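Side-chain contacts in transcription elongation factor SPT6 (Candida glabrata, PDB 3PJP), which binds the phosphorylated C-terminal repeat domain of RNA polymerase II through the tandem SH2 domain in this chain and probably chaperones histones during transcription elongation: residues Y24-E29 against D54-V59; K120-Y125 against Y148-L153; Y160-K165 against N186-L191. All coordinates share one frame; numbering follows the deposited sequence.

Interaction 1. Residues Y24-E29 against D54-V59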
loop_
_atom_site.group_PDB
_atom_site.type_symbol
_atom_site.label_atom_id
_atom_site.label_comp_id
_atom_site.label_asym_id
_atom_site.label_seq_id
_atom_site.Cartn_x
_atom_site.Cartn_y
_atom_site.Cartn_z
ATOM N N TYR A 24 -6.026 -5.041 18.594
ATOM C CA TYR A 24 -7.442 -4.700 18.517
ATOM C C TYR A 24 -8.046 -5.061 17.156
ATOM O O TYR A 24 -9.169 -5.563 17.085
ATOM C CB TYR A 24 -7.650 -3.213 18.835
ATOM C CG TYR A 24 -9.073 -2.717 18.719
ATOM C CD1 TYR A 24 -9.956 -2.825 19.789
ATOM C CD2 TYR A 24 -9.523 -2.109 17.553
ATOM C CE1 TYR A 24 -11.255 -2.355 19.687
ATOM C CE2 TYR A 24 -10.826 -1.640 17.438
ATOM C CZ TYR A 24 -11.688 -1.769 18.514
ATOM O OH TYR A 24 -12.980 -1.302 18.415
ATOM N N LEU A 25 -7.294 -4.827 16.075
ATOM C CA LEU A 25 -7.812 -5.087 14.741
ATOM C C LEU A 25 -7.625 -6.516 14.248
ATOM O O LEU A 25 -8.143 -6.872 13.191
ATOM C CB LEU A 25 -7.149 -4.157 13.730
ATOM C CG LEU A 25 -7.410 -2.662 13.844
ATOM C CD1 LEU A 25 -6.447 -1.929 12.888
ATOM C CD2 LEU A 25 -8.865 -2.352 13.515
ATOM N N ARG A 26 -6.883 -7.330 14.992
ATOM C CA ARG A 26 -6.481 -8.636 14.474
ATOM C C ARG A 26 -7.647 -9.505 14.005
ATOM O O ARG A 26 -7.520 -10.242 13.030
ATOM C CB ARG A 26 -5.614 -9.400 15.474
ATOM C CG ARG A 26 -4.977 -10.640 14.869
ATOM C CD ARG A 26 -4.033 -11.302 15.844
ATOM N NE ARG A 26 -3.204 -10.318 16.529
ATOM C CZ ARG A 26 -2.103 -9.777 16.021
ATOM N NH1 ARG A 26 -1.680 -10.131 14.810
ATOM N NH2 ARG A 26 -1.417 -8.889 16.730
ATOM N N SER A 27 -8.781 -9.409 14.686
ATOM C CA SER A 27 -9.933 -10.237 14.352
ATOM C C SER A 27 -10.913 -9.528 13.416
ATOM O O SER A 27 -11.942 -10.091 13.045
ATOM C CB SER A 27 -10.662 -10.656 15.629
ATOM O OG SER A 27 -11.318 -9.540 16.209
ATOM N N LYS A 28 -10.597 -8.293 13.039
ATOM C CA LYS A 28 -11.455 -7.530 12.139
ATOM C C LYS A 28 -11.197 -7.900 10.673
ATOM O O LYS A 28 -10.515 -8.881 10.383
ATOM C CB LYS A 28 -11.274 -6.025 12.371
ATOM C CG LYS A 28 -11.578 -5.575 13.805
ATOM C CD LYS A 28 -13.040 -5.786 14.157
ATOM C CE LYS A 28 -13.363 -5.263 15.552
ATOM N NZ LYS A 28 -13.138 -3.795 15.680
ATOM N N GLU A 29 -11.759 -7.122 9.754
ATOM C CA GLU A 29 -11.629 -7.408 8.328
ATOM C C GLU A 29 -10.735 -6.398 7.622
ATOM O O GLU A 29 -10.408 -5.350 8.179
ATOM C CB GLU A 29 -13.005 -7.425 7.659
ATOM C CG GLU A 29 -13.946 -8.487 8.198
ATOM C CD GLU A 29 -13.457 -9.891 7.915
ATOM O OE1 GLU A 29 -13.160 -10.190 6.740
ATOM O OE2 GLU A 29 -13.362 -10.695 8.865
ATOM N N ASP A 54 -2.933 -10.767 9.899
ATOM C CA ASP A 54 -1.730 -10.327 10.594
ATOM C C ASP A 54 -0.899 -9.313 9.807
ATOM O O ASP A 54 0.317 -9.207 10.006
ATOM C CB ASP A 54 -0.884 -11.543 10.992
ATOM C CG ASP A 54 -1.640 -12.496 11.924
ATOM O OD1 ASP A 54 -2.486 -12.017 12.716
ATOM O OD2 ASP A 54 -1.404 -13.725 11.859
ATOM N N LEU A 55 -1.551 -8.559 8.920
ATOM C CA LEU A 55 -0.854 -7.572 8.096
ATOM C C LEU A 55 -1.487 -6.192 8.268
ATOM O O LEU A 55 -2.628 -5.963 7.859
ATOM C CB LEU A 55 -0.860 -7.998 6.621
ATOM C CG LEU A 55 -0.038 -7.161 5.637
ATOM C CD1 LEU A 55 1.455 -7.230 5.952
ATOM C CD2 LEU A 55 -0.296 -7.595 4.203
ATOM N N PHE A 56 -0.754 -5.284 8.906
ATOM C CA PHE A 56 -1.302 -3.977 9.239
ATOM C C PHE A 56 -0.383 -2.861 8.816
ATOM O O PHE A 56 0.847 -2.989 8.879
ATOM C CB PHE A 56 -1.511 -3.837 10.745
ATOM C CG PHE A 56 -2.139 -5.029 11.376
ATOM C CD1 PHE A 56 -3.519 -5.128 11.473
ATOM C CD2 PHE A 56 -1.353 -6.057 11.870
ATOM C CE1 PHE A 56 -4.103 -6.245 12.074
ATOM C CE2 PHE A 56 -1.933 -7.161 12.464
ATOM C CZ PHE A 56 -3.305 -7.257 12.554
ATOM N N GLN A 57 -0.991 -1.749 8.429
ATOM C CA GLN A 57 -0.226 -0.563 8.111
ATOM C C GLN A 57 -0.518 0.558 9.087
ATOM O O GLN A 57 -1.671 0.787 9.469
ATOM C CB GLN A 57 -0.502 -0.114 6.677
ATOM C CG GLN A 57 0.201 1.168 6.297
ATOM C CD GLN A 57 0.026 1.499 4.838
ATOM O OE1 GLN A 57 -1.008 2.031 4.426
ATOM N NE2 GLN A 57 1.029 1.160 4.035
ATOM N N HIS A 58 0.537 1.255 9.488
ATOM C CA HIS A 58 0.414 2.430 10.330
ATOM C C HIS A 58 0.716 3.678 9.506
ATOM O O HIS A 58 1.759 3.764 8.846
ATOM C CB HIS A 58 1.358 2.308 11.522
ATOM C CG HIS A 58 1.155 1.059 12.324
ATOM N ND1 HIS A 58 0.282 0.994 13.390
ATOM C CD2 HIS A 58 1.709 -0.172 12.218
ATOM C CE1 HIS A 58 0.312 -0.222 13.909
ATOM N NE2 HIS A 58 1.170 -0.950 13.217
ATOM N N VAL A 59 -0.222 4.618 9.537
ATOM C CA VAL A 59 -0.183 5.823 8.716
ATOM C C VAL A 59 -0.063 7.029 9.627
ATOM O O VAL A 59 -0.877 7.211 10.544
ATOM C CB VAL A 59 -1.462 5.919 7.888
ATOM C CG1 VAL A 59 -1.429 7.147 6.963
ATOM C CG2 VAL A 59 -1.659 4.641 7.088
HETATM O O HOH W 1 -5.278 -11.211 11.359
HETATM O O HOH W 2 0.542 -9.765 13.335
#

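Interaction 2. Residues K120-Y125 against Y148-L153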
loop_
_atom_site.group_PDB
_atom_site.type_symbol
_atom_site.label_atom_id
_atom_site.label_comp_id
_atom_site.label_asym_id
_atom_site.label_seq_id
_atom_site.Cartn_x
_atom_site.Cartn_y
_atom_site.Cartn_z
ATOM N N LYS A 120 9.016 -19.537 -7.498
ATOM C CA LYS A 120 8.965 -20.918 -7.963
ATOM C C LYS A 120 7.887 -21.115 -9.026
ATOM O O LYS A 120 8.093 -21.847 -9.993
ATOM C CB LYS A 120 8.763 -21.894 -6.798
ATOM C CG LYS A 120 8.799 -23.359 -7.211
ATOM C CD LYS A 120 8.723 -24.283 -6.004
ATOM C CE LYS A 120 8.775 -25.746 -6.426
ATOM N NZ LYS A 120 8.647 -26.666 -5.260
ATOM N N PHE A 121 6.736 -20.473 -8.853
ATOM C CA PHE A 121 5.678 -20.605 -9.847
ATOM C C PHE A 121 6.154 -20.091 -11.202
ATOM O O PHE A 121 5.865 -20.680 -12.244
ATOM C CB PHE A 121 4.405 -19.880 -9.424
ATOM C CG PHE A 121 3.245 -20.150 -10.331
ATOM C CD1 PHE A 121 2.335 -21.150 -10.032
ATOM C CD2 PHE A 121 3.074 -19.421 -11.496
ATOM C CE1 PHE A 121 1.270 -21.407 -10.874
ATOM C CE2 PHE A 121 2.011 -19.675 -12.342
ATOM C CZ PHE A 121 1.107 -20.666 -12.031
ATOM N N ILE A 122 6.898 -18.993 -11.178
ATOM C CA ILE A 122 7.412 -18.389 -12.400
ATOM C C ILE A 122 8.540 -19.204 -13.035
ATOM O O ILE A 122 8.561 -19.381 -14.252
ATOM C CB ILE A 122 7.850 -16.936 -12.153
ATOM C CG1 ILE A 122 6.613 -16.066 -11.934
ATOM C CG2 ILE A 122 8.677 -16.411 -13.326
ATOM C CD1 ILE A 122 6.921 -14.676 -11.459
ATOM N N GLU A 123 9.471 -19.700 -12.222
ATOM C CA GLU A 123 10.514 -20.595 -12.724
ATOM C C GLU A 123 9.887 -21.804 -13.421
ATOM O O GLU A 123 10.207 -22.108 -14.569
ATOM C CB GLU A 123 11.422 -21.069 -11.587
ATOM C CG GLU A 123 12.327 -19.994 -10.993
ATOM C CD GLU A 123 13.098 -20.497 -9.782
ATOM O OE1 GLU A 123 13.916 -19.734 -9.225
ATOM O OE2 GLU A 123 12.880 -21.662 -9.388
ATOM N N ASP A 124 8.990 -22.490 -12.719
ATOM C CA ASP A 124 8.318 -23.651 -13.293
ATOM C C ASP A 124 7.586 -23.293 -14.586
ATOM O O ASP A 124 7.717 -23.989 -15.590
ATOM C CB ASP A 124 7.346 -24.271 -12.288
ATOM C CG ASP A 124 8.050 -24.891 -11.101
ATOM O OD1 ASP A 124 9.289 -25.048 -11.152
ATOM O OD2 ASP A 124 7.364 -25.230 -10.113
ATOM N N TYR A 125 6.820 -22.205 -14.560
ATOM C CA TYR A 125 6.077 -21.777 -15.741
ATOM C C TYR A 125 6.993 -21.476 -16.924
ATOM O O TYR A 125 6.677 -21.811 -18.068
ATOM C CB TYR A 125 5.211 -20.556 -15.441
ATOM C CG TYR A 125 4.522 -20.010 -16.670
ATOM C CD1 TYR A 125 5.140 -19.059 -17.474
ATOM C CD2 TYR A 125 3.259 -20.453 -17.035
ATOM C CE1 TYR A 125 4.514 -18.562 -18.604
ATOM C CE2 TYR A 125 2.624 -19.960 -18.158
ATOM C CZ TYR A 125 3.255 -19.015 -18.939
ATOM O OH TYR A 125 2.624 -18.526 -20.059
ATOM N N TYR A 148 5.222 -7.177 -4.428
ATOM C CA TYR A 148 6.264 -7.573 -5.365
ATOM C C TYR A 148 5.700 -7.614 -6.777
ATOM O O TYR A 148 4.524 -7.924 -6.978
ATOM C CB TYR A 148 6.830 -8.950 -5.032
ATOM C CG TYR A 148 7.396 -9.082 -3.654
ATOM C CD1 TYR A 148 8.547 -8.400 -3.280
ATOM C CD2 TYR A 148 6.785 -9.908 -2.723
ATOM C CE1 TYR A 148 9.072 -8.541 -2.004
ATOM C CE2 TYR A 148 7.292 -10.052 -1.450
ATOM C CZ TYR A 148 8.434 -9.372 -1.091
ATOM O OH TYR A 148 8.928 -9.540 0.189
ATOM N N LEU A 149 6.541 -7.272 -7.745
ATOM C CA LEU A 149 6.262 -7.484 -9.154
ATOM C C LEU A 149 7.380 -8.390 -9.648
ATOM O O LEU A 149 8.518 -7.956 -9.780
ATOM C CB LEU A 149 6.279 -6.152 -9.901
ATOM C CG LEU A 149 6.317 -6.105 -11.433
ATOM C CD1 LEU A 149 5.391 -7.120 -12.092
ATOM C CD2 LEU A 149 5.963 -4.702 -11.891
ATOM N N ILE A 150 7.049 -9.654 -9.880
ATOM C CA ILE A 150 8.049 -10.681 -10.182
ATOM C C ILE A 150 7.806 -11.142 -11.615
ATOM O O ILE A 150 6.671 -11.453 -11.988
ATOM C CB ILE A 150 7.929 -11.866 -9.219
ATOM C CG1 ILE A 150 7.835 -11.362 -7.770
ATOM C CG2 ILE A 150 9.105 -12.839 -9.399
ATOM C CD1 ILE A 150 7.700 -12.454 -6.735
ATOM N N PHE A 151 8.865 -11.160 -12.418
ATOM C CA PHE A 151 8.727 -11.370 -13.862
ATOM C C PHE A 151 9.947 -12.028 -14.500
ATOM O O PHE A 151 11.052 -11.985 -13.966
ATOM C CB PHE A 151 8.398 -10.049 -14.587
ATOM C CG PHE A 151 9.461 -8.985 -14.457
ATOM C CD1 PHE A 151 10.384 -8.789 -15.465
ATOM C CD2 PHE A 151 9.523 -8.170 -13.341
ATOM C CE1 PHE A 151 11.359 -7.807 -15.361
ATOM C CE2 PHE A 151 10.499 -7.173 -13.235
ATOM C CZ PHE A 151 11.419 -6.998 -14.258
ATOM N N LYS A 152 9.719 -12.624 -15.662
ATOM C CA LYS A 152 10.771 -13.280 -16.421
ATOM C C LYS A 152 10.363 -13.225 -17.886
ATOM O O LYS A 152 9.251 -13.627 -18.246
ATOM C CB LYS A 152 10.910 -14.725 -15.940
ATOM C CG LYS A 152 12.101 -15.482 -16.478
ATOM C CD LYS A 152 12.134 -16.887 -15.872
ATOM C CE LYS A 152 13.293 -17.720 -16.412
ATOM N NZ LYS A 152 14.552 -17.343 -15.736
ATOM N N LEU A 153 11.258 -12.704 -18.722
ATOM C CA LEU A 153 10.976 -12.448 -20.131
ATOM C C LEU A 153 10.909 -13.724 -20.976
ATOM O O LEU A 153 10.053 -13.860 -21.851
ATOM C CB LEU A 153 12.049 -11.517 -20.703
ATOM C CG LEU A 153 11.910 -11.180 -22.187
ATOM C CD1 LEU A 153 10.785 -10.176 -22.419
ATOM C CD2 LEU A 153 13.225 -10.658 -22.745
#

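Interaction 3. Residues Y160-K165 against N186-L191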
loop_
_atom_site.group_PDB
_atom_site.type_symbol
_atom_site.label_atom_id
_atom_site.label_comp_id
_atom_site.label_asym_id
_atom_site.label_seq_id
_atom_site.Cartn_x
_atom_site.Cartn_y
_atom_site.Cartn_z
ATOM N N TYR A 160 13.379 -11.317 -12.357
ATOM C CA TYR A 160 13.613 -10.082 -11.626
ATOM C C TYR A 160 12.477 -9.804 -10.663
ATOM O O TYR A 160 11.355 -10.266 -10.856
ATOM C CB TYR A 160 13.734 -8.897 -12.573
ATOM C CG TYR A 160 14.935 -8.964 -13.493
ATOM C CD1 TYR A 160 16.190 -8.557 -13.055
ATOM C CD2 TYR A 160 14.805 -9.415 -14.799
ATOM C CE1 TYR A 160 17.294 -8.606 -13.902
ATOM C CE2 TYR A 160 15.898 -9.463 -15.658
ATOM C CZ TYR A 160 17.138 -9.059 -15.196
ATOM O OH TYR A 160 18.226 -9.110 -16.038
ATOM N N ILE A 161 12.785 -9.035 -9.631
ATOM C CA ILE A 161 11.787 -8.623 -8.667
ATOM C C ILE A 161 11.825 -7.122 -8.563
ATOM O O ILE A 161 12.827 -6.538 -8.141
ATOM C CB ILE A 161 12.020 -9.263 -7.271
ATOM C CG1 ILE A 161 11.925 -10.789 -7.371
ATOM C CG2 ILE A 161 11.011 -8.719 -6.255
ATOM C CD1 ILE A 161 12.087 -11.510 -6.057
ATOM N N TRP A 162 10.724 -6.490 -8.966
ATOM C CA TRP A 162 10.543 -5.062 -8.753
ATOM C C TRP A 162 9.558 -4.831 -7.609
ATOM O O TRP A 162 8.943 -5.771 -7.106
ATOM C CB TRP A 162 10.059 -4.380 -10.028
ATOM C CG TRP A 162 11.133 -4.257 -11.075
ATOM C CD1 TRP A 162 12.431 -4.707 -10.990
ATOM C CD2 TRP A 162 10.993 -3.688 -12.381
ATOM N NE1 TRP A 162 13.095 -4.429 -12.157
ATOM C CE2 TRP A 162 12.239 -3.801 -13.024
ATOM C CE3 TRP A 162 9.935 -3.072 -13.060
ATOM C CZ2 TRP A 162 12.455 -3.328 -14.328
ATOM C CZ3 TRP A 162 10.146 -2.602 -14.346
ATOM C CH2 TRP A 162 11.400 -2.730 -14.969
ATOM N N ASN A 163 9.400 -3.576 -7.199
ATOM C CA ASN A 163 8.646 -3.282 -5.985
ATOM C C ASN A 163 7.607 -2.217 -6.271
ATOM O O ASN A 163 7.908 -1.223 -6.918
ATOM C CB ASN A 163 9.585 -2.812 -4.883
ATOM C CG ASN A 163 10.593 -3.886 -4.488
ATOM O OD1 ASN A 163 10.268 -4.810 -3.745
ATOM N ND2 ASN A 163 11.808 -3.779 -5.009
ATOM N N VAL A 164 6.393 -2.436 -5.771
ATOM C CA VAL A 164 5.279 -1.535 -6.044
ATOM C C VAL A 164 4.699 -1.093 -4.707
ATOM O O VAL A 164 4.402 -1.929 -3.855
ATOM C CB VAL A 164 4.180 -2.240 -6.859
ATOM C CG1 VAL A 164 2.960 -1.336 -7.005
ATOM C CG2 VAL A 164 4.693 -2.634 -8.242
ATOM N N LYS A 165 4.550 0.220 -4.506
ATOM C CA LYS A 165 4.008 0.735 -3.243
ATOM C C LYS A 165 2.568 1.195 -3.433
ATOM O O LYS A 165 2.258 1.968 -4.345
ATOM C CB LYS A 165 4.875 1.884 -2.710
ATOM C CG LYS A 165 4.275 2.631 -1.493
ATOM C CD LYS A 165 4.634 1.993 -0.179
ATOM C CE LYS A 165 4.261 2.924 0.981
ATOM N NZ LYS A 165 4.567 2.334 2.311
ATOM N N ASN A 186 0.717 -1.470 -17.929
ATOM C CA ASN A 186 1.237 -0.786 -19.106
ATOM C C ASN A 186 2.549 -0.055 -18.802
ATOM O O ASN A 186 3.465 -0.055 -19.613
ATOM C CB ASN A 186 0.201 0.191 -19.682
ATOM C CG ASN A 186 -0.985 -0.522 -20.327
ATOM O OD1 ASN A 186 -0.904 -1.703 -20.665
ATOM N ND2 ASN A 186 -2.085 0.203 -20.514
ATOM N N GLY A 187 2.627 0.578 -17.639
ATOM C CA GLY A 187 3.835 1.273 -17.224
ATOM C C GLY A 187 5.000 0.324 -16.998
ATOM O O GLY A 187 6.135 0.623 -17.382
ATOM N N PHE A 188 4.721 -0.812 -16.365
ATOM C CA PHE A 188 5.698 -1.885 -16.222
ATOM C C PHE A 188 6.248 -2.299 -17.591
ATOM O O PHE A 188 7.466 -2.383 -17.784
ATOM C CB PHE A 188 5.053 -3.071 -15.490
ATOM C CG PHE A 188 5.761 -4.384 -15.684
ATOM C CD1 PHE A 188 7.064 -4.553 -15.254
ATOM C CD2 PHE A 188 5.106 -5.460 -16.264
ATOM C CE1 PHE A 188 7.704 -5.765 -15.413
ATOM C CE2 PHE A 188 5.743 -6.676 -16.434
ATOM C CZ PHE A 188 7.041 -6.826 -16.008
ATOM N N LYS A 189 5.359 -2.553 -18.545
ATOM C CA LYS A 189 5.802 -3.001 -19.864
ATOM C C LYS A 189 6.670 -1.953 -20.558
ATOM O O LYS A 189 7.622 -2.293 -21.260
ATOM C CB LYS A 189 4.614 -3.424 -20.734
ATOM C CG LYS A 189 3.895 -4.660 -20.199
ATOM C CD LYS A 189 2.658 -5.002 -21.007
ATOM C CE LYS A 189 1.919 -6.180 -20.388
ATOM N NZ LYS A 189 0.671 -6.517 -21.124
ATOM N N THR A 190 6.368 -0.681 -20.326
ATOM C CA THR A 190 7.143 0.417 -20.909
ATOM C C THR A 190 8.547 0.467 -20.284
ATOM O O THR A 190 9.554 0.679 -20.975
ATOM C CB THR A 190 6.381 1.754 -20.749
ATOM O OG1 THR A 190 5.209 1.728 -21.572
ATOM C CG2 THR A 190 7.238 2.939 -21.139
ATOM N N LEU A 191 8.605 0.233 -18.977
ATOM C CA LEU A 191 9.858 0.242 -18.238
ATOM C C LEU A 191 10.748 -0.949 -18.586
ATOM O O LEU A 191 11.927 -0.965 -18.227
ATOM C CB LEU A 191 9.580 0.273 -16.727
ATOM C CG LEU A 191 9.028 1.609 -16.238
ATOM C CD1 LEU A 191 8.471 1.483 -14.827
ATOM C CD2 LEU A 191 10.098 2.701 -16.313
#

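Interaction 1. Residues Y24-E29 against D54-V59
Arg-26 reaches across from the end of helix 18-25 to Asp-54 and Phe-56 at the start of strand 55-64, and both its aliphatic stem and its charged head take part. From CB, a chi1 of -170° sets CG anti to the backbone N and sends the chain past the Asp-54 carboxylate: Arg-26 CG and CD each pass 3.6 Å from Asp-54 OD1. A bend at chi3 then turns NH1 back to that oxygen. Arg-26 NH1 donates to Asp-54 OD1 at 2.9 Å in a salt bridge with an N-H...O angle of 154°. The acceptor lies in the guanidinium plane, yet the donor comes from well above the carboxylate plane, the two flat groups being 54° apart. Arg-26 NH1 also donates to a water oxygen at 2.7 Å, and this water binds the Asp-54 carbonyl oxygen only weakly. The other terminal nitrogen, NH2, forms a salt bridge with Asp-23, so two carboxylates fix the rotation of the head.

Phe-56 supplies the apolar half. Its CZ lies over one face of the guanidinium, while Arg-26 NH1 sits at the ring edge, 3.8 Å from Phe-56 CE2. Leu-25 CB adds a contact to Phe-56 CE1 at 4.0 Å, on the buried flank. A second water joins the backbones, donating to Arg-26 O and accepting from Asp-54 N. Arg-26 O also accepts from Lys-50 NZ, in a chain bent here into a type I turn from Leu-25 to Lys-28. Joining the end of the first helix to a central strand in this way belongs to the SH2 fold, in which helices flank an antiparallel sheet; this is the N-terminal SH2 unit of the tandem.

Interaction 2. Residues K120-Y125 against Y148-L153
Ile-122 is the side chain that helix 115-128 drives into strand 146-152, and its two branches divide the work between Ile-150 and Lys-152. The helix and strand segments run nearly parallel, their N-to-C directions 16° apart and their axes 8.9 Å from each other at closest approach, a gap that a single layer of side chains can fill. The tight part is at the tip of the longer branch. With chi1 at -71°, CG1 stands anti to the carbonyl carbon and carries CD1 straight onto the strand, where it meets both backbone and side chain: Ile-122 CD1 lies 3.3 Å from Ile-150 O and 3.5 Å from Ile-150 CG2, with Ile-150 CB just behind. The methyl thus rests against a peptide oxygen as well as against a methyl of its partner, and the two isoleucines meet at a slant instead of lying alongside.

The shorter branch leads to the looser side. Ile-122 CG2 touches Lys-152 CB at 3.8 Å, and beyond that atom the lysine runs past the isoleucine in the opposite direction. Its chain stays extended until a bend at chi4, and NZ donates to the carbonyl oxygen of Ser-157. Glu-123 OE1 is 7.0 Å from Lys-152 NZ, so their opposite charges could attract only at long range. No hydrogen bond links the two segments.

Around this contact, Ile-122 also packs on Val-134 and Tyr-136 of strand 134-139 and on Leu-159 of strand 159-166, while Ile-150 touches Val-118 and Val-119 one turn back along the same helix. Phe-151 lies on the other face of the sheet, where its ring meets Phe-188 of helix 181-191 edge-to-face, so that strand 146-152 lies sandwiched between two helices.

Interaction 3. Residues Y160-K165 against N186-L191
Trp-162 on strand 160-165 and Phe-188 on helix 186-191 have the nearest CA atoms of the two segments, still 9.5 Å apart. Leu-191 N donates to Gly-187 O at 3.0 Å as in a regular helix, in which Phe-188 and Leu-191, three residues apart, fall on the same side. Large side chains bridge the gap. The Trp-162 indole reaches out with its six-membered ring leading, and Trp-162 CZ3 at its far side comes 3.8 Å from Phe-188 CD1.

This is the packing of the second SH2 unit of the tandem: helix 181-191 lies on one face of the central sheet, and helix 115-128 on the other.

Phe-188 has CG anti to its own nitrogen, at a chi1 of 160°; its CB leaves the helix alongside the contact, and this torsion carries the ring end nearer to the strand. The indole and phenyl planes stand 89° apart with ring centroids 5.8 Å from each other, and CZ3 of the tryptophan arrives at the phenyl edge. Leu-191 touches the same end of the indole twice: Leu-191 CB lies 3.8 Å from Trp-162 CZ3, and Leu-191 O lies in the ring plane, 3.7 Å from Trp-162 CH2. Phe-151 of the adjoining strand meets the indole edge-to-face.

Interactions 2 and 3 belong to one sheet, whereas interaction 1 lies in the other SH2 unit. The centres of 2 and 3 are about 13 Å apart, and their strands are antiparallel neighbours, with Leu-149 O 2.8 Å from Trp-162 N and Phe-151 O 2.9 Å from Tyr-160 N, both probable hydrogen bonds. Leu-149 CD2 also packs 3.5 Å from Phe-188 CD1. Interaction 1 is centred about 29 Å from interaction 2 and about 27 Å from interaction 3. It nevertheless touches interaction 3 across the boundary between the units, where Gln-57 NE2 comes 4.1 Å from Lys-165 NZ, a packing contact.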